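Local coordinates for protein possible flavin reductase (Haemophilus somnus 129PT, PDB 2R0X) that probably binds FMN and reduces flavins with NADPH, as a split-barrel oxidoreductase, at residues R66-N71 / F116-T121; N71-E76 / N146-R151. One frame throughout, in Å; residues are numbered along the deposited sequence.

Contact 1 of 2, residues R66-N71 / F116-T121; sequences RVLMVN and FDCEIT
Arg66 turns its CG anti to its own carbonyl carbon (chi1 -64°) and then bends again at chi2 and chi3, so that the edge of the guanidinium comes alongside Ile120 of strand 114-126. The pairing of the two strands is antiparallel and belongs to the split beta-barrel of the flavin reductase-like fold. At Ile120, NE and NH2 take the carbonyl O side-on, both from within the guanidinium plane; Arg66 NE lies 2.9 Å from Ile120 O. A long, flexible, many-donor side chain suits this point, where helix 59-65 has ended and the strand pairing begins. Leu68 with Cys118 and Val70 with Phe116 are hydrogen-bonded pairs. Cys118 N approaches Leu68 O nearly along the C=O axis, whereas the two bonds of the Val70-Phe116 pair lie in the carbonyl planes.

The face carrying Leu68, Val70, Phe116 and Cys118 is apolar. Leu68 holds its CG in the crowded position between N and carbonyl carbon (chi1 61°), which lets its two methyls split the work: CD1 meets Cys118 CB, and CD2 touches Ile120 CD1 at 3.8 Å, the two chains crossing at about a right angle. Val70 CB sits 4.1 Å from Phe116 CD1, and strand 46-53 packs on this side through Leu48.

On the other face, buried Asp117 has its carboxylate held by Thr104 OG1 and Thr103 N. Selenomethionine Met69, bent at chi2 and chi3, crosses it obliquely, its terminal methyl CE 3.5 Å from Asp117 CG.

Contact 2 of 2, residues N71-E76 / N146-R151; sequences NTLTAE and NALVYR
Leu73 and Leu148 lie side by side and point the same way: Leu148 CD2 lies along the flank of Leu73, 4.1 Å from Leu73 CD1 and as near Leu73 CB. Leu148 holds CG anti to its backbone N (chi1 -170°), and its CB rests 3.3 Å from Thr74 O. Branched apolar chains fit here because Leu73 also packs on strand 17-25 and both leucines touch helix 78-84. Small Ala75 lets the backbones come close: its methyl faces Asn146 CB across 4.0 Å.

Strands 67-72 and 148-151 both pair with strand 17-25, and a single beta bridge, Thr74 to Ala147, ties them together where one has ended and the other is about to start. Leu148 N donates almost straight to Leu73 O (173°), and Ala75 N donates to Asn146 O at 2.9 Å; in both bonds the donor stands above the carbonyl plane. Beyond the bridge, Thr74 OG1 accepts from Glu76 N, forming an ST turn that bends the chain.

Water completes the contact. One molecule donates to both Leu73 O and Leu148 O. Two more span Glu76 and Asn146, the first from OE1 to the Asn146 backbone N, the second, 2.6 Å from Glu76 OE2, to Asn146 OD1. Each carboxylate oxygen thus accepts from its own water, so the acid reaches the amide through solvent, and its charge is probably well stabilised at this exposed edge.

Overall arrangement
Both contacts use strand 67-72 and share Asn71, yet their centres lie 19 Å apart on opposite sides of the chain's centre. Contact 1 is a buried, regular pairing of two barrel strands, with apolar packing on one face and a buried carboxylate on the other. Contact 2, only partly buried, takes over where that strand runs out: one bridge ties the following turn to the start of strand 148-151, and waters carry much of its outer polar chemistry. The two meet where Phe116 CE1 packs on Thr72 OG1, 3.8 Å away. The second subunit reaches both: its Ala11 packs on Phe116, its Lys145 O accepts from Arg151 NH2, and its Ala16 packs on Val149.

Contact 1 of 2, residues R66-N71 / F116-T121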
ATOM      1  N   ARG A  66       5.586   9.337  18.302  1.00  9.40           N
ATOM      2  CA  ARG A  66       5.747   7.901  18.113  1.00  8.50           C
ATOM      3  C   ARG A  66       4.486   7.049  18.241  1.00  7.26           C
ATOM      4  O   ARG A  66       4.547   5.835  18.485  1.00  8.29           O
ATOM      5  CB  ARG A  66       6.899   7.381  18.949  1.00  9.65           C
ATOM      6  CG  ARG A  66       8.218   7.988  18.502  1.00 10.67           C
ATOM      7  CD  ARG A  66       8.650   7.594  17.086  1.00 11.50           C
ATOM      8  NE  ARG A  66       8.956   6.177  16.993  1.00 11.65           N
ATOM      9  CZ  ARG A  66      10.161   5.666  17.222  1.00 11.84           C
ATOM     10  NH1 ARG A  66      11.209   6.428  17.484  1.00 12.82           N
ATOM     11  NH2 ARG A  66      10.297   4.359  17.204  1.00 12.65           N
ATOM     12  N   VAL A  67       3.353   7.691  17.946  1.00  7.39           N
ATOM     13  CA  VAL A  67       2.075   7.010  17.798  1.00  6.82           C
ATOM     14  C   VAL A  67       1.357   7.650  16.633  1.00  5.87           C
ATOM     15  O   VAL A  67       1.620   8.825  16.320  1.00  6.83           O
ATOM     16  CB  VAL A  67       1.216   7.110  19.084  1.00  7.69           C
ATOM     17  CG1 VAL A  67       1.852   6.261  20.226  1.00  9.97           C
ATOM     18  CG2 VAL A  67       0.992   8.544  19.523  1.00  8.60           C
ATOM     19  N   LEU A  68       0.465   6.905  15.993  1.00  5.96           N
ATOM     20  CA  LEU A  68      -0.370   7.471  14.945  1.00  5.75           C
ATOM     21  C   LEU A  68      -1.649   6.654  14.878  1.00  5.93           C
ATOM     22  O   LEU A  68      -1.715   5.514  15.292  1.00  6.63           O
ATOM     23  CB  LEU A  68       0.355   7.527  13.600  1.00  5.72           C
ATOM     24  CG  LEU A  68       0.856   6.272  12.932  1.00  5.92           C
ATOM     25  CD1 LEU A  68      -0.258   5.471  12.292  1.00  6.28           C
ATOM     26  CD2 LEU A  68       1.856   6.649  11.854  1.00  7.19           C
HETATM   27  N   MSE A  69      -2.649   7.275  14.257  1.00  5.35           N
HETATM   28  CA  MSE A  69      -3.911   6.630  13.901  1.00  5.60           C
HETATM   29  C   MSE A  69      -4.053   6.631  12.387  1.00  5.57           C
HETATM   30  O   MSE A  69      -3.908   7.699  11.775  1.00  6.23           O
HETATM   31  CB  MSE A  69      -5.054   7.432  14.505  1.00  6.35           C
HETATM   32  CG  MSE A  69      -6.442   6.886  14.201  1.00  6.09           C
HETATM   33 SE   MSE A  69      -7.054   5.417  15.275  0.75  5.40          SE
HETATM   34  CE  MSE A  69      -7.041   6.432  16.947  1.00  7.76           C
ATOM     35  N   VAL A  70      -4.328   5.473  11.794  1.00  5.29           N
ATOM     36  CA  VAL A  70      -4.705   5.411  10.385  1.00  5.29           C
ATOM     37  C   VAL A  70      -6.233   5.419  10.339  1.00  4.65           C
ATOM     38  O   VAL A  70      -6.868   4.496  10.816  1.00  5.47           O
ATOM     39  CB  VAL A  70      -4.152   4.169   9.674  1.00  5.54           C
ATOM     40  CG1 VAL A  70      -4.631   4.099   8.237  1.00  6.02           C
ATOM     41  CG2 VAL A  70      -2.605   4.210   9.713  1.00  6.28           C
ATOM     42  N   ASN A  71      -6.788   6.486   9.775  1.00  4.65           N
ATOM     43  CA  ASN A  71      -8.246   6.619   9.599  1.00  4.70           C
ATOM     44  C   ASN A  71      -8.603   6.417   8.132  1.00  4.49           C
ATOM     45  O   ASN A  71      -8.381   7.328   7.307  1.00  5.99           O
ATOM     46  CB  ASN A  71      -8.676   8.031  10.043  1.00  5.59           C
ATOM     47  CG  ASN A  71      -8.343   8.318  11.476  1.00  5.39           C
ATOM     48  OD1 ASN A  71      -9.015   7.825  12.391  1.00  6.22           O
ATOM     49  ND2 ASN A  71      -7.309   9.113  11.698  1.00  6.61           N
ATOM     50  N   PHE A 116      -7.229   2.406  12.765  1.00  5.13           N
ATOM     51  CA  PHE A 116      -6.146   1.598  13.322  1.00  5.61           C
ATOM     52  C   PHE A 116      -5.255   2.482  14.174  1.00  5.90           C
ATOM     53  O   PHE A 116      -4.606   3.378  13.676  1.00  6.28           O
ATOM     54  CB  PHE A 116      -5.263   1.010  12.220  1.00  6.63           C
ATOM     55  CG  PHE A 116      -5.955   0.210  11.156  1.00  6.18           C
ATOM     56  CD1 PHE A 116      -6.451   0.816  10.020  1.00  7.13           C
ATOM     57  CD2 PHE A 116      -6.045  -1.149  11.252  1.00  7.91           C
ATOM     58  CE1 PHE A 116      -7.024   0.056   8.993  1.00  7.06           C
ATOM     59  CE2 PHE A 116      -6.595  -1.906  10.198  1.00  9.66           C
ATOM     60  CZ  PHE A 116      -7.082  -1.269   9.095  1.00  8.48           C
ATOM     61  N   ASP A 117      -5.269   2.252  15.495  1.00  6.01           N
ATOM     62  CA  ASP A 117      -4.438   3.048  16.425  1.00  5.95           C
ATOM     63  C   ASP A 117      -3.136   2.299  16.649  1.00  5.27           C
ATOM     64  O   ASP A 117      -3.178   1.123  16.915  1.00  6.36           O
ATOM     65  CB  ASP A 117      -5.193   3.228  17.759  1.00  6.08           C
ATOM     66  CG  ASP A 117      -4.692   4.426  18.540  1.00  6.28           C
ATOM     67  OD1 ASP A 117      -3.849   5.172  18.020  1.00  7.02           O
ATOM     68  OD2 ASP A 117      -5.178   4.610  19.683  1.00  8.62           O
ATOM     69  N   CYS A 118      -2.028   3.007  16.472  1.00  5.62           N
ATOM     70  CA  CYS A 118      -0.727   2.378  16.340  1.00  6.86           C
ATOM     71  C   CYS A 118       0.374   3.052  17.126  1.00  6.17           C
ATOM     72  O   CYS A 118       0.384   4.239  17.390  1.00  7.10           O
ATOM     73  CB  CYS A 118      -0.295   2.407  14.870  1.00  6.71           C
ATOM     74  SG  CYS A 118      -1.433   1.702  13.657  1.00  7.82           S
ATOM     75  N   GLU A 119       1.344   2.200  17.463  1.00  6.67           N
ATOM     76  CA  GLU A 119       2.633   2.641  17.963  1.00  6.63           C
ATOM     77  C   GLU A 119       3.642   2.591  16.836  1.00  7.13           C
ATOM     78  O   GLU A 119       3.690   1.606  16.104  1.00  9.21           O
ATOM     79  CB  GLU A 119       3.107   1.723  19.106  1.00  8.01           C
ATOM     80  CG  GLU A 119       2.244   1.871  20.366  1.00  9.63           C
ATOM     81  CD  GLU A 119       2.477   0.837  21.436  1.00 10.23           C
ATOM     82  OE1 GLU A 119       3.219  -0.152  21.223  1.00 14.08           O
ATOM     83  OE2 GLU A 119       1.834   1.012  22.503  1.00 12.06           O
ATOM     84  N   ILE A 120       4.454   3.643  16.693  1.00  7.28           N
ATOM     85  CA  ILE A 120       5.463   3.691  15.606  1.00  8.02           C
ATOM     86  C   ILE A 120       6.674   3.017  16.199  1.00  7.56           C
ATOM     87  O   ILE A 120       7.472   3.632  16.904  1.00  9.86           O
ATOM     88  CB  ILE A 120       5.767   5.122  15.173  1.00  8.50           C
ATOM     89  CG1 ILE A 120       4.495   5.847  14.700  1.00  9.48           C
ATOM     90  CG2 ILE A 120       6.845   5.136  14.057  1.00  9.55           C
ATOM     91  CD1 ILE A 120       4.682   7.271  14.336  1.00 10.18           C
ATOM     92  N   THR A 121       6.821   1.753  15.879  0.50  7.74           N
ATOM     93  CA  THR A 121       7.785   0.921  16.496  0.50  8.95           C
ATOM     94  C   THR A 121       9.193   1.253  15.997  0.50  8.30           C
ATOM     95  O   THR A 121      10.142   1.317  16.778  0.50  8.26           O
ATOM     96  CB  THR A 121       7.388  -0.500  16.210  0.50 10.13           C
ATOM     97  OG1 THR A 121       5.976  -0.644  16.536  0.50 10.42           O
ATOM     98  CG2 THR A 121       8.262  -1.439  17.011  0.50 11.30           C
TER

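Contact 2 of 2, residues N71-E76 / N146-R151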
ATOM      1  N   ASN A  71      -6.788   6.486   9.775  1.00  4.65           N
ATOM      2  CA  ASN A  71      -8.246   6.619   9.599  1.00  4.70           C
ATOM      3  C   ASN A  71      -8.603   6.417   8.132  1.00  4.49           C
ATOM      4  O   ASN A  71      -8.381   7.328   7.307  1.00  5.99           O
ATOM      5  CB  ASN A  71      -8.676   8.031  10.043  1.00  5.59           C
ATOM      6  CG  ASN A  71      -8.343   8.318  11.476  1.00  5.39           C
ATOM      7  OD1 ASN A  71      -9.015   7.825  12.391  1.00  6.22           O
ATOM      8  ND2 ASN A  71      -7.309   9.113  11.698  1.00  6.61           N
ATOM      9  N   THR A  72      -9.044   5.223   7.816  1.00  5.01           N
ATOM     10  CA  THR A  72      -9.367   4.886   6.420  1.00  4.58           C
ATOM     11  C   THR A  72     -10.729   5.477   6.065  1.00  4.97           C
ATOM     12  O   THR A  72     -11.660   5.382   6.871  1.00  6.10           O
ATOM     13  CB  THR A  72      -9.362   3.367   6.262  1.00  5.31           C
ATOM     14  OG1 THR A  72      -8.118   2.835   6.706  1.00  6.07           O
ATOM     15  CG2 THR A  72      -9.626   2.959   4.773  1.00  6.07           C
ATOM     16  N   LEU A  73     -10.821   6.149   4.928  1.00  5.70           N
ATOM     17  CA  LEU A  73     -11.968   6.985   4.613  1.00  5.18           C
ATOM     18  C   LEU A  73     -13.077   6.240   3.877  1.00  5.26           C
ATOM     19  O   LEU A  73     -12.827   5.377   3.033  1.00  5.51           O
ATOM     20  CB  LEU A  73     -11.529   8.192   3.791  1.00  5.04           C
ATOM     21  CG  LEU A  73     -10.516   9.139   4.433  1.00  5.82           C
ATOM     22  CD1 LEU A  73     -10.316  10.340   3.572  1.00  6.74           C
ATOM     23  CD2 LEU A  73     -10.882   9.527   5.860  1.00  6.73           C
ATOM     24  N   THR A  74     -14.303   6.650   4.191  1.00  5.98           N
ATOM     25  CA  THR A  74     -15.471   6.213   3.438  1.00  6.55           C
ATOM     26  C   THR A  74     -15.588   7.032   2.155  1.00  6.18           C
ATOM     27  O   THR A  74     -14.999   8.100   1.984  1.00  6.57           O
ATOM     28  CB  THR A  74     -16.794   6.378   4.203  1.00  6.82           C
ATOM     29  OG1 THR A  74     -17.105   7.759   4.232  1.00  7.34           O
ATOM     30  CG2 THR A  74     -16.746   5.787   5.632  1.00  7.81           C
ATOM     31  N   ALA A  75     -16.453   6.559   1.267  1.00  6.47           N
ATOM     32  CA  ALA A  75     -16.734   7.211  -0.025  1.00  6.83           C
ATOM     33  C   ALA A  75     -17.287   8.592   0.165  1.00  7.00           C
ATOM     34  O   ALA A  75     -17.221   9.388  -0.772  1.00  9.66           O
ATOM     35  CB  ALA A  75     -17.685   6.350  -0.867  1.00  8.58           C
ATOM     36  N   GLU A  76     -17.853   8.882   1.347  1.00  6.85           N
ATOM     37  CA  GLU A  76     -18.444  10.169   1.653  1.00  7.14           C
ATOM     38  C   GLU A  76     -17.451  11.190   2.146  1.00  8.41           C
ATOM     39  O   GLU A  76     -17.825  12.350   2.363  1.00  9.57           O
ATOM     40  CB  GLU A  76     -19.549   9.995   2.701  1.00  9.01           C
ATOM     41  CG  GLU A  76     -20.765   9.232   2.200  1.00 10.88           C
ATOM     42  CD  GLU A  76     -20.536   7.744   2.009  1.00 12.80           C
ATOM     43  OE1 GLU A  76     -19.933   7.063   2.855  1.00 14.63           O
ATOM     44  OE2 GLU A  76     -20.959   7.211   0.955  1.00 15.49           O
ATOM     45  N   ASN A 146     -19.155   2.095   2.225  1.00  8.02           N
ATOM     46  CA  ASN A 146     -18.370   2.037   0.998  1.00  7.39           C
ATOM     47  C   ASN A 146     -17.063   2.799   1.197  1.00  7.05           C
ATOM     48  O   ASN A 146     -17.015   3.795   1.897  1.00  7.17           O
ATOM     49  CB  ASN A 146     -19.142   2.642  -0.146  1.00  9.20           C
ATOM     50  CG  ASN A 146     -20.457   1.938  -0.395  1.00 13.07           C
ATOM     51  OD1 ASN A 146     -21.507   2.563  -0.446  1.00 16.13           O
ATOM     52  ND2 ASN A 146     -20.411   0.654  -0.458  1.00 15.66           N
ATOM     53  N   ALA A 147     -16.005   2.283   0.561  1.00  6.38           N
ATOM     54  CA  ALA A 147     -14.644   2.842   0.695  1.00  5.91           C
ATOM     55  C   ALA A 147     -14.390   3.925  -0.317  1.00  5.97           C
ATOM     56  O   ALA A 147     -14.839   3.829  -1.479  1.00  7.63           O
ATOM     57  CB  ALA A 147     -13.602   1.742   0.470  1.00  6.59           C
ATOM     58  N   LEU A 148     -13.617   4.910   0.085  1.00  5.94           N
ATOM     59  CA  LEU A 148     -13.073   5.884  -0.852  1.00  5.98           C
ATOM     60  C   LEU A 148     -11.820   5.299  -1.506  1.00  6.29           C
ATOM     61  O   LEU A 148     -10.896   4.863  -0.840  1.00  7.10           O
ATOM     62  CB  LEU A 148     -12.667   7.157  -0.114  1.00  6.11           C
ATOM     63  CG  LEU A 148     -12.314   8.343  -0.979  1.00  6.24           C
ATOM     64  CD1 LEU A 148     -13.477   8.796  -1.883  1.00  7.02           C
ATOM     65  CD2 LEU A 148     -11.822   9.507  -0.126  1.00  7.27           C
ATOM     66  N   VAL A 149     -11.764   5.413  -2.823  1.00  5.97           N
ATOM     67  CA  VAL A 149     -10.619   4.969  -3.617  1.00  6.62           C
ATOM     68  C   VAL A 149     -10.208   6.084  -4.548  1.00  5.99           C
ATOM     69  O   VAL A 149     -11.078   6.756  -5.108  1.00  7.74           O
ATOM     70  CB  VAL A 149     -10.903   3.630  -4.334  1.00  7.15           C
ATOM     71  CG1 VAL A 149      -9.871   3.286  -5.422  1.00  8.96           C
ATOM     72  CG2 VAL A 149     -11.009   2.481  -3.313  1.00  9.63           C
ATOM     73  N   TYR A 150      -8.898   6.246  -4.707  1.00  6.11           N
ATOM     74  CA  TYR A 150      -8.311   7.284  -5.575  1.00  6.65           C
ATOM     75  C   TYR A 150      -7.626   6.570  -6.768  1.00  7.42           C
ATOM     76  O   TYR A 150      -6.845   5.644  -6.568  1.00  7.47           O
ATOM     77  CB  TYR A 150      -7.302   8.080  -4.773  1.00  7.28           C
ATOM     78  CG  TYR A 150      -6.706   9.299  -5.419  1.00  7.96           C
ATOM     79  CD1 TYR A 150      -7.496  10.344  -5.852  1.00  8.50           C
ATOM     80  CD2 TYR A 150      -5.320   9.395  -5.593  1.00 10.51           C
ATOM     81  CE1 TYR A 150      -6.921  11.473  -6.438  1.00  9.84           C
ATOM     82  CE2 TYR A 150      -4.749  10.510  -6.148  1.00 11.42           C
ATOM     83  CZ  TYR A 150      -5.529  11.553  -6.561  1.00 10.44           C
ATOM     84  OH  TYR A 150      -4.891  12.663  -7.122  1.00 12.70           O
ATOM     85  N   ARG A 151      -7.995   6.966  -7.976  0.50  5.99           N
ATOM     86  CA  ARG A 151      -7.414   6.394  -9.183  0.50  6.49           C
ATOM     87  C   ARG A 151      -7.654   7.394 -10.321  0.50  6.58           C
ATOM     88  O   ARG A 151      -8.699   8.012 -10.416  0.50  7.48           O
ATOM     89  CB  ARG A 151      -8.027   5.030  -9.546  0.50  6.00           C
ATOM     90  CG  ARG A 151      -7.199   4.345 -10.620  0.50  6.50           C
ATOM     91  CD  ARG A 151      -7.892   3.208 -11.268  0.50  7.12           C
ATOM     92  NE  ARG A 151      -7.124   2.862 -12.464  0.50  7.08           N
ATOM     93  CZ  ARG A 151      -7.629   2.584 -13.660  0.50  6.44           C
ATOM     94  NH1 ARG A 151      -8.938   2.470 -13.823  0.50  6.90           N
ATOM     95  NH2 ARG A 151      -6.809   2.393 -14.688  0.50  7.31           N
TER
HETATM   96  O   HOH W   1     -10.657   3.897   1.703  1.00  8.63           O
HETATM   97  O   HOH W   2     -20.565   4.449   2.850  1.00 15.29           O
HETATM   98  O   HOH W   3     -21.625   5.123  -0.370  1.00 16.52           O